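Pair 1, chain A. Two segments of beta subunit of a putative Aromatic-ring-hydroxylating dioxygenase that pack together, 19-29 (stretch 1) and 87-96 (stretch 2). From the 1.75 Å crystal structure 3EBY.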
# COMPACT_ATOMS: atom_id res chain seq x y z
N PHE A 19 -7.31 -4.09 11.68
CA PHE A 19 -6.88 -5.48 11.84
C PHE A 19 -5.74 -5.79 10.85
O PHE A 19 -4.69 -6.33 11.25
CB PHE A 19 -8.07 -6.44 11.60
CG PHE A 19 -7.70 -7.90 11.71
CD1 PHE A 19 -7.04 -8.54 10.68
CD2 PHE A 19 -7.91 -8.59 12.91
CE1 PHE A 19 -6.67 -9.85 10.78
CE2 PHE A 19 -7.50 -9.92 13.03
CZ PHE A 19 -6.87 -10.55 11.96
N ASN A 20 -5.93 -5.46 9.57
CA ASN A 20 -4.91 -5.80 8.56
C ASN A 20 -3.57 -5.08 8.81
O ASN A 20 -2.51 -5.68 8.69
CB ASN A 20 -5.42 -5.55 7.13
CG ASN A 20 -6.36 -6.66 6.65
OD1 ASN A 20 -6.38 -7.74 7.21
ND2 ASN A 20 -7.25 -6.33 5.70
N ALA A 21 -3.64 -3.80 9.19
CA ALA A 21 -2.41 -3.04 9.50
C ALA A 21 -1.61 -3.71 10.62
O ALA A 21 -0.41 -3.95 10.49
CB ALA A 21 -2.76 -1.59 9.86
N ALA A 22 -2.31 -4.11 11.69
CA ALA A 22 -1.69 -4.74 12.85
C ALA A 22 -1.23 -6.16 12.55
O ALA A 22 -0.22 -6.59 13.04
CB ALA A 22 -2.65 -4.74 14.01
N TYR A 23 -1.96 -6.85 11.66
CA TYR A 23 -1.61 -8.21 11.24
C TYR A 23 -0.26 -8.18 10.49
O TYR A 23 0.66 -8.98 10.75
CB TYR A 23 -2.73 -8.76 10.33
CG TYR A 23 -2.49 -10.16 9.76
CD1 TYR A 23 -1.69 -10.35 8.63
CD2 TYR A 23 -3.09 -11.28 10.32
CE1 TYR A 23 -1.47 -11.61 8.11
CE2 TYR A 23 -2.86 -12.56 9.79
CZ TYR A 23 -2.04 -12.72 8.72
OH TYR A 23 -1.86 -13.98 8.17
N GLY A 24 -0.13 -7.26 9.54
CA GLY A 24 1.13 -7.13 8.81
C GLY A 24 2.29 -6.79 9.72
O GLY A 24 3.39 -7.32 9.55
N LEU A 25 2.08 -5.86 10.66
CA LEU A 25 3.17 -5.41 11.55
C LEU A 25 3.58 -6.51 12.54
O LEU A 25 4.77 -6.67 12.82
CB LEU A 25 2.82 -4.12 12.29
CG LEU A 25 3.15 -2.82 11.51
CD1 LEU A 25 2.69 -1.60 12.29
CD2 LEU A 25 4.64 -2.73 11.18
N CYS A 26 2.60 -7.27 13.02
CA CYS A 26 2.86 -8.42 13.90
C CYS A 26 3.84 -9.41 13.24
O CYS A 26 4.88 -9.76 13.84
CB CYS A 26 1.50 -9.10 14.25
SG CYS A 26 1.60 -10.78 14.65
N LEU A 27 3.60 -9.75 11.98
CA LEU A 27 4.48 -10.68 11.27
C LEU A 27 5.85 -10.05 10.93
O LEU A 27 6.90 -10.68 11.14
CB LEU A 27 3.81 -11.23 9.99
CG LEU A 27 2.59 -12.14 10.30
CD1 LEU A 27 1.77 -12.49 8.99
CD2 LEU A 27 3.04 -13.37 11.04
N ASP A 28 5.83 -8.80 10.47
CA ASP A 28 7.06 -8.13 10.06
C ASP A 28 8.00 -7.87 11.24
O ASP A 28 9.22 -7.94 11.08
CB ASP A 28 6.74 -6.82 9.39
CG ASP A 28 5.97 -7.00 8.08
OD1 ASP A 28 5.92 -8.14 7.54
OD2 ASP A 28 5.41 -5.99 7.62
N ASP A 29 7.42 -7.60 12.42
CA ASP A 29 8.17 -7.35 13.65
C ASP A 29 8.67 -8.67 14.28
O ASP A 29 9.31 -8.65 15.35
CB ASP A 29 7.28 -6.63 14.68
CG ASP A 29 7.07 -5.15 14.40
OD1 ASP A 29 7.80 -4.59 13.55
OD2 ASP A 29 6.23 -4.54 15.12
N PHE A 87 14.22 -10.69 6.64
CA PHE A 87 13.39 -9.60 7.10
C PHE A 87 12.23 -9.44 6.13
O PHE A 87 12.45 -9.30 4.92
CB PHE A 87 14.17 -8.30 7.17
CG PHE A 87 15.30 -8.32 8.16
CD1 PHE A 87 15.21 -9.09 9.31
CD2 PHE A 87 16.43 -7.55 7.96
CE1 PHE A 87 16.26 -9.12 10.22
CE2 PHE A 87 17.46 -7.55 8.88
CZ PHE A 87 17.38 -8.35 10.00
N ASN A 88 11.03 -9.43 6.68
CA ASN A 88 9.82 -9.31 5.89
C ASN A 88 9.15 -7.98 6.08
O ASN A 88 9.19 -7.39 7.17
CB ASN A 88 8.84 -10.42 6.23
CG ASN A 88 9.37 -11.79 5.88
OD1 ASN A 88 9.78 -12.04 4.73
ND2 ASN A 88 9.56 -12.63 6.89
N ARG A 89 8.43 -7.56 5.04
CA ARG A 89 7.70 -6.33 5.04
C ARG A 89 6.41 -6.54 4.26
O ARG A 89 6.45 -6.87 3.08
CB ARG A 89 8.55 -5.26 4.33
CG ARG A 89 7.95 -3.91 4.29
CD ARG A 89 7.75 -3.42 5.67
NE ARG A 89 8.94 -3.61 6.50
CZ ARG A 89 8.91 -3.57 7.82
NH1 ARG A 89 7.77 -3.38 8.45
NH2 ARG A 89 10.02 -3.69 8.51
N HIS A 90 5.27 -6.34 4.92
CA HIS A 90 3.94 -6.41 4.26
C HIS A 90 3.45 -5.00 3.92
O HIS A 90 3.52 -4.07 4.76
CB HIS A 90 2.87 -7.00 5.20
CG HIS A 90 2.94 -8.48 5.39
ND1 HIS A 90 3.94 -9.09 6.12
CD2 HIS A 90 2.00 -9.44 5.17
CE1 HIS A 90 3.68 -10.39 6.21
NE2 HIS A 90 2.52 -10.64 5.61
N LEU A 91 2.94 -4.84 2.70
CA LEU A 91 2.04 -3.76 2.40
C LEU A 91 0.69 -4.36 2.04
O LEU A 91 0.58 -5.20 1.15
CB LEU A 91 2.56 -2.83 1.29
CG LEU A 91 3.82 -1.98 1.58
CD1 LEU A 91 4.19 -1.24 0.29
CD2 LEU A 91 3.60 -0.95 2.68
N ILE A 92 -0.35 -3.94 2.75
CA ILE A 92 -1.69 -4.45 2.54
C ILE A 92 -2.62 -3.33 2.08
O ILE A 92 -2.70 -2.24 2.69
CB ILE A 92 -2.23 -5.13 3.85
CG1 ILE A 92 -1.19 -6.16 4.35
CG2 ILE A 92 -3.60 -5.77 3.61
CD1 ILE A 92 -1.48 -6.75 5.77
N GLY A 93 -3.32 -3.59 0.99
CA GLY A 93 -4.29 -2.64 0.49
C GLY A 93 -5.50 -2.47 1.37
O GLY A 93 -5.78 -3.30 2.26
N ARG A 94 -6.27 -1.41 1.12
CA ARG A 94 -7.54 -1.20 1.79
C ARG A 94 -8.50 -2.36 1.45
O ARG A 94 -8.54 -2.83 0.33
CB ARG A 94 -8.14 0.14 1.39
CG ARG A 94 -9.46 0.49 2.04
CD ARG A 94 -9.89 1.87 1.58
NE ARG A 94 -11.16 2.31 2.12
CZ ARG A 94 -11.29 3.13 3.16
NH1 ARG A 94 -10.24 3.47 3.88
NH2 ARG A 94 -12.50 3.53 3.53
N ALA A 95 -9.27 -2.80 2.43
CA ALA A 95 -10.18 -3.95 2.27
C ALA A 95 -11.44 -3.56 1.52
O ALA A 95 -12.03 -2.48 1.76
CB ALA A 95 -10.55 -4.55 3.65
N VAL A 96 -11.89 -4.47 0.65
CA VAL A 96 -13.21 -4.39 0.03
C VAL A 96 -14.15 -5.37 0.71
O VAL A 96 -13.92 -6.60 0.70
CB VAL A 96 -13.15 -4.70 -1.50
CG1 VAL A 96 -14.54 -4.60 -2.13
CG2 VAL A 96 -12.15 -3.75 -2.21
O HOH W 1 -6.80 -3.44 4.79
O HOH W 2 8.61 -12.13 9.41
O HOH W 3 3.27 -4.38 7.50
O HOH W 4 10.45 -9.83 9.50
O HOH W 5 8.66 -4.23 10.97

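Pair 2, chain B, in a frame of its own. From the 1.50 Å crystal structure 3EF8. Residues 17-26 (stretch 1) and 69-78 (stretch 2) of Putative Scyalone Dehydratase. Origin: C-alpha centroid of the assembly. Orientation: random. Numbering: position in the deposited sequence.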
# COMPACT_ATOMS: atom_id res chain seq x y z
N MSE B 17 -12.10 -2.48 5.71
CA MSE B 17 -11.52 -3.07 4.50
C MSE B 17 -10.27 -3.89 4.84
O MSE B 17 -10.03 -4.94 4.23
CB MSE B 17 -11.21 -2.01 3.47
CG MSE B 17 -12.50 -1.25 3.00
SE MSE B 17 -12.13 0.23 1.88
CE MSE B 17 -11.42 -0.63 0.27
N PHE B 18 -9.51 -3.40 5.80
CA PHE B 18 -8.30 -4.08 6.23
C PHE B 18 -8.64 -5.29 7.05
O PHE B 18 -8.00 -6.35 6.94
CB PHE B 18 -7.38 -3.16 7.02
CG PHE B 18 -6.93 -1.94 6.25
CD1 PHE B 18 -6.85 -1.94 4.86
CD2 PHE B 18 -6.58 -0.78 6.93
CE1 PHE B 18 -6.43 -0.79 4.15
CE2 PHE B 18 -6.15 0.34 6.25
CZ PHE B 18 -6.10 0.36 4.86
N ASP B 19 -9.64 -5.18 7.90
CA ASP B 19 -10.10 -6.35 8.65
C ASP B 19 -10.56 -7.43 7.70
O ASP B 19 -10.31 -8.63 7.88
CB ASP B 19 -11.28 -6.00 9.55
CG ASP B 19 -10.89 -5.18 10.78
OD1 ASP B 19 -9.70 -5.12 11.19
OD2 ASP B 19 -11.82 -4.58 11.39
N TYR B 20 -11.25 -7.03 6.63
CA TYR B 20 -11.67 -7.99 5.61
C TYR B 20 -10.50 -8.76 4.99
O TYR B 20 -10.47 -9.98 4.95
CB TYR B 20 -12.50 -7.30 4.49
CG TYR B 20 -12.85 -8.19 3.31
CD1 TYR B 20 -11.95 -8.37 2.30
CD2 TYR B 20 -14.06 -8.85 3.24
CE1 TYR B 20 -12.22 -9.20 1.19
CE2 TYR B 20 -14.33 -9.68 2.13
CZ TYR B 20 -13.40 -9.83 1.14
OH TYR B 20 -13.62 -10.66 0.04
N SER B 21 -9.48 -8.02 4.58
CA SER B 21 -8.30 -8.62 3.93
C SER B 21 -7.54 -9.51 4.91
O SER B 21 -7.04 -10.57 4.52
CB SER B 21 -7.40 -7.56 3.37
OG SER B 21 -7.97 -7.08 2.20
N TYR B 22 -7.50 -9.08 6.16
CA TYR B 22 -6.87 -9.89 7.23
C TYR B 22 -7.59 -11.21 7.42
O TYR B 22 -7.00 -12.29 7.38
CB TYR B 22 -6.81 -9.14 8.55
CG TYR B 22 -6.17 -9.94 9.69
CD1 TYR B 22 -4.81 -10.21 9.70
CD2 TYR B 22 -6.94 -10.42 10.74
CE1 TYR B 22 -4.25 -10.96 10.69
CE2 TYR B 22 -6.39 -11.19 11.72
CZ TYR B 22 -5.04 -11.43 11.73
OH TYR B 22 -4.49 -12.18 12.78
N HIS B 23 -8.89 -11.14 7.63
CA HIS B 23 -9.65 -12.36 7.81
C HIS B 23 -9.66 -13.28 6.59
O HIS B 23 -9.74 -14.49 6.69
CB HIS B 23 -11.08 -12.02 8.30
CG HIS B 23 -11.08 -11.52 9.70
ND1 HIS B 23 -10.57 -12.27 10.75
CD2 HIS B 23 -11.46 -10.34 10.24
CE1 HIS B 23 -10.65 -11.58 11.87
NE2 HIS B 23 -11.19 -10.40 11.58
N LEU B 24 -9.48 -12.72 5.43
CA LEU B 24 -9.38 -13.48 4.20
C LEU B 24 -8.03 -14.24 4.19
O LEU B 24 -7.99 -15.45 3.94
CB LEU B 24 -9.49 -12.53 2.99
CG LEU B 24 -9.36 -13.19 1.63
CD1 LEU B 24 -10.36 -14.38 1.43
CD2 LEU B 24 -9.55 -12.13 0.52
N ASP B 25 -6.94 -13.52 4.49
CA ASP B 25 -5.62 -14.15 4.52
C ASP B 25 -5.53 -15.18 5.65
O ASP B 25 -4.76 -16.15 5.58
CB ASP B 25 -4.54 -13.12 4.67
CG ASP B 25 -4.32 -12.27 3.40
OD1 ASP B 25 -4.80 -12.66 2.31
OD2 ASP B 25 -3.73 -11.16 3.52
N MSE B 26 -6.36 -15.00 6.67
CA MSE B 26 -6.41 -15.93 7.84
C MSE B 26 -7.37 -17.09 7.62
O MSE B 26 -7.46 -17.99 8.46
CB MSE B 26 -6.81 -15.21 9.08
CG MSE B 26 -5.83 -14.18 9.52
SE MSE B 26 -4.21 -15.02 10.27
CE MSE B 26 -5.05 -15.64 11.92
N GLY B 69 -1.88 -20.25 1.21
CA GLY B 69 -1.82 -18.90 1.77
C GLY B 69 -2.14 -17.87 0.73
O GLY B 69 -2.01 -18.13 -0.46
N THR B 70 -2.58 -16.71 1.22
CA THR B 70 -2.79 -15.52 0.40
C THR B 70 -2.26 -14.30 1.16
O THR B 70 -2.17 -14.29 2.39
CB THR B 70 -4.28 -15.29 0.02
OG1 THR B 70 -5.06 -15.11 1.18
CG2 THR B 70 -4.90 -16.45 -0.73
N SER B 71 -1.93 -13.27 0.40
CA SER B 71 -1.55 -12.00 0.97
C SER B 71 -2.21 -10.88 0.18
O SER B 71 -2.03 -10.79 -1.01
CB SER B 71 -0.04 -11.85 0.93
OG SER B 71 0.41 -10.75 1.70
N HIS B 72 -3.00 -10.06 0.88
CA HIS B 72 -3.71 -8.95 0.27
C HIS B 72 -3.18 -7.63 0.81
O HIS B 72 -3.08 -7.39 1.99
CB HIS B 72 -5.20 -9.05 0.57
CG HIS B 72 -5.89 -10.13 -0.17
ND1 HIS B 72 -5.74 -11.47 0.14
CD2 HIS B 72 -6.68 -10.08 -1.27
CE1 HIS B 72 -6.42 -12.20 -0.73
NE2 HIS B 72 -7.02 -11.38 -1.59
N HIS B 73 -2.85 -6.78 -0.15
CA HIS B 73 -2.27 -5.48 0.08
C HIS B 73 -3.20 -4.46 -0.57
O HIS B 73 -3.30 -4.39 -1.79
CB HIS B 73 -0.88 -5.41 -0.59
CG HIS B 73 0.02 -6.54 -0.16
ND1 HIS B 73 1.08 -6.34 0.70
CD2 HIS B 73 -0.03 -7.87 -0.42
CE1 HIS B 73 1.63 -7.53 0.96
NE2 HIS B 73 0.97 -8.47 0.31
N ASN B 74 -3.86 -3.64 0.24
CA ASN B 74 -4.90 -2.73 -0.21
C ASN B 74 -4.43 -1.33 -0.04
O ASN B 74 -4.01 -0.97 1.08
CB ASN B 74 -6.15 -2.93 0.63
CG ASN B 74 -6.66 -4.35 0.57
OD1 ASN B 74 -6.26 -5.24 1.35
ND2 ASN B 74 -7.57 -4.58 -0.37
N SER B 75 -4.48 -0.55 -1.11
CA SER B 75 -3.92 0.78 -1.10
C SER B 75 -4.76 1.70 -1.98
O SER B 75 -5.73 1.28 -2.62
CB SER B 75 -2.47 0.77 -1.63
OG SER B 75 -2.41 0.41 -2.99
N ASN B 76 -4.37 2.95 -2.06
CA ASN B 76 -4.98 3.89 -2.99
C ASN B 76 -6.47 4.02 -2.74
O ASN B 76 -7.25 4.15 -3.72
CB ASN B 76 -4.71 3.48 -4.45
CG ASN B 76 -3.24 3.50 -4.84
OD1 ASN B 76 -2.42 2.85 -4.23
ND2 ASN B 76 -2.93 4.23 -5.89
N ILE B 77 -6.88 4.08 -1.48
CA ILE B 77 -8.29 4.09 -1.09
C ILE B 77 -8.87 5.49 -1.18
O ILE B 77 -8.37 6.40 -0.56
CB ILE B 77 -8.47 3.49 0.30
CG1 ILE B 77 -8.05 1.99 0.31
CG2 ILE B 77 -9.94 3.61 0.76
CD1 ILE B 77 -7.94 1.36 1.69
N CYS B 78 -9.90 5.64 -2.02
CA CYS B 78 -10.60 6.90 -2.34
C CYS B 78 -12.04 6.75 -1.92
O CYS B 78 -12.73 5.84 -2.36
CB CYS B 78 -10.51 7.11 -3.83
SG CYS B 78 -8.81 7.28 -4.43
O HOH W 6 -9.05 -7.16 -0.37
O HOH W 7 -6.15 -17.08 2.69
O HOH W 8 -4.32 -8.46 4.31
O HOH W 9 -2.47 -16.33 4.15

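What backbone arrangement do the two pairs share? In each, a helix lies against a strand running almost antiparallel to it, at 172° in pair 1 and 167° in pair 2, with axes 7.5 and 7.8 Å apart at their closest. Fourteen central residues superpose with an RMSD of 0.5 Å. In both pairs the two segments draw closer toward the C-terminal end of the helix: the CA atoms of A:Asn20 and A:Ile92 are 7.0 Å apart, those of A:Asp28 and A:Asn88 5.1 Å; in pair 2 the CA atoms of B:Phe18 and B:Asn74 are 7.4 Å apart, those of B:Asp25 and B:Thr70 5.2 Å.

What holds the close end together? The same aspartate and histidine do so in both, at the matched positions A:Asp28 = B:Asp25 and A:His90 = B:His72. In pair 1 the carboxylate grips the histidine twice, A:His90 ND1 donating to A:Asp28 OD1 (2.6 Å) and A:His90 N to A:Asp28 OD2 (2.7 Å). Pair 2 repeats this with B:His72 ND1 to B:Asp25 OD1 at 2.6 Å and B:His72 N to B:Asp25 OD2 at 3.0 Å. One side chain thus fixes both the strand backbone and the imidazole. Even a water recurs, donating to A:Asp28 OD2 and A:His90 O in pair 1, and to B:Asp25 OD2 and B:His72 O in pair 2.

How do the neighbours of this carboxylate differ? At A:Asn88 = B:Thr70, both side chains reach the helix through a water that donates to the matched leucine carbonyl, A:Leu27 O or B:Leu24 O; that water accepts from A:Asn88 ND2 but donates to B:Thr70 OG1. The threonine alone adds a direct hydrogen bond, from B:Thr70 OG1 to B:Asp25 OD1 (2.7 Å). At A:Arg89 = B:Ser71 the CA-to-CB bond points away in both, but the arginine's end returns: A:Arg89 NH1 forms a long salt bridge with A:Asp28 OD2 at 3.6 Å, in which no N-H points at the oxygen. The matched leucines turn differently. B:Leu24, with chi1 t, lays CD2 over the face of the B:His72 ring, 3.6 Å from its centroid; A:Leu27, with chi1 m, approaches obliquely, its CB 3.9 Å from A:His90 CE1.

How are the middle and the wider end filled? At A:Gly24 = B:Ser21 and A:Ile92 = B:Asn74, pair 1 sets a long aliphatic side chain against a glycine, with A:Ile92 CD1 4.0 Å from A:Gly24 CA; an ideal CB there would sit a tight 3.2 Å from that methyl. Pair 2 places a polar couple here, B:Ser21 OG donating to B:Asn74 OD1 (2.7 Å), with a water also joining B:Ser21 OG to B:Asn74 ND2. Farther along, A:Asn20 = B:Met17 and A:Ala95 = B:Ile77 reverse the chemistry. Selenomethionine B:Met17 packs its SE 4.2 Å from B:Ile77 CG2, while A:Asn20 ND2 lies 4.3 Å from A:Ala95 CB and donates to a water that bonds to A:Gly93 O. At A:Ala21 = B:Phe18, the alanine points away without contact, but B:Phe18 CE1 comes 3.6 Å from B:Ile77 CD1.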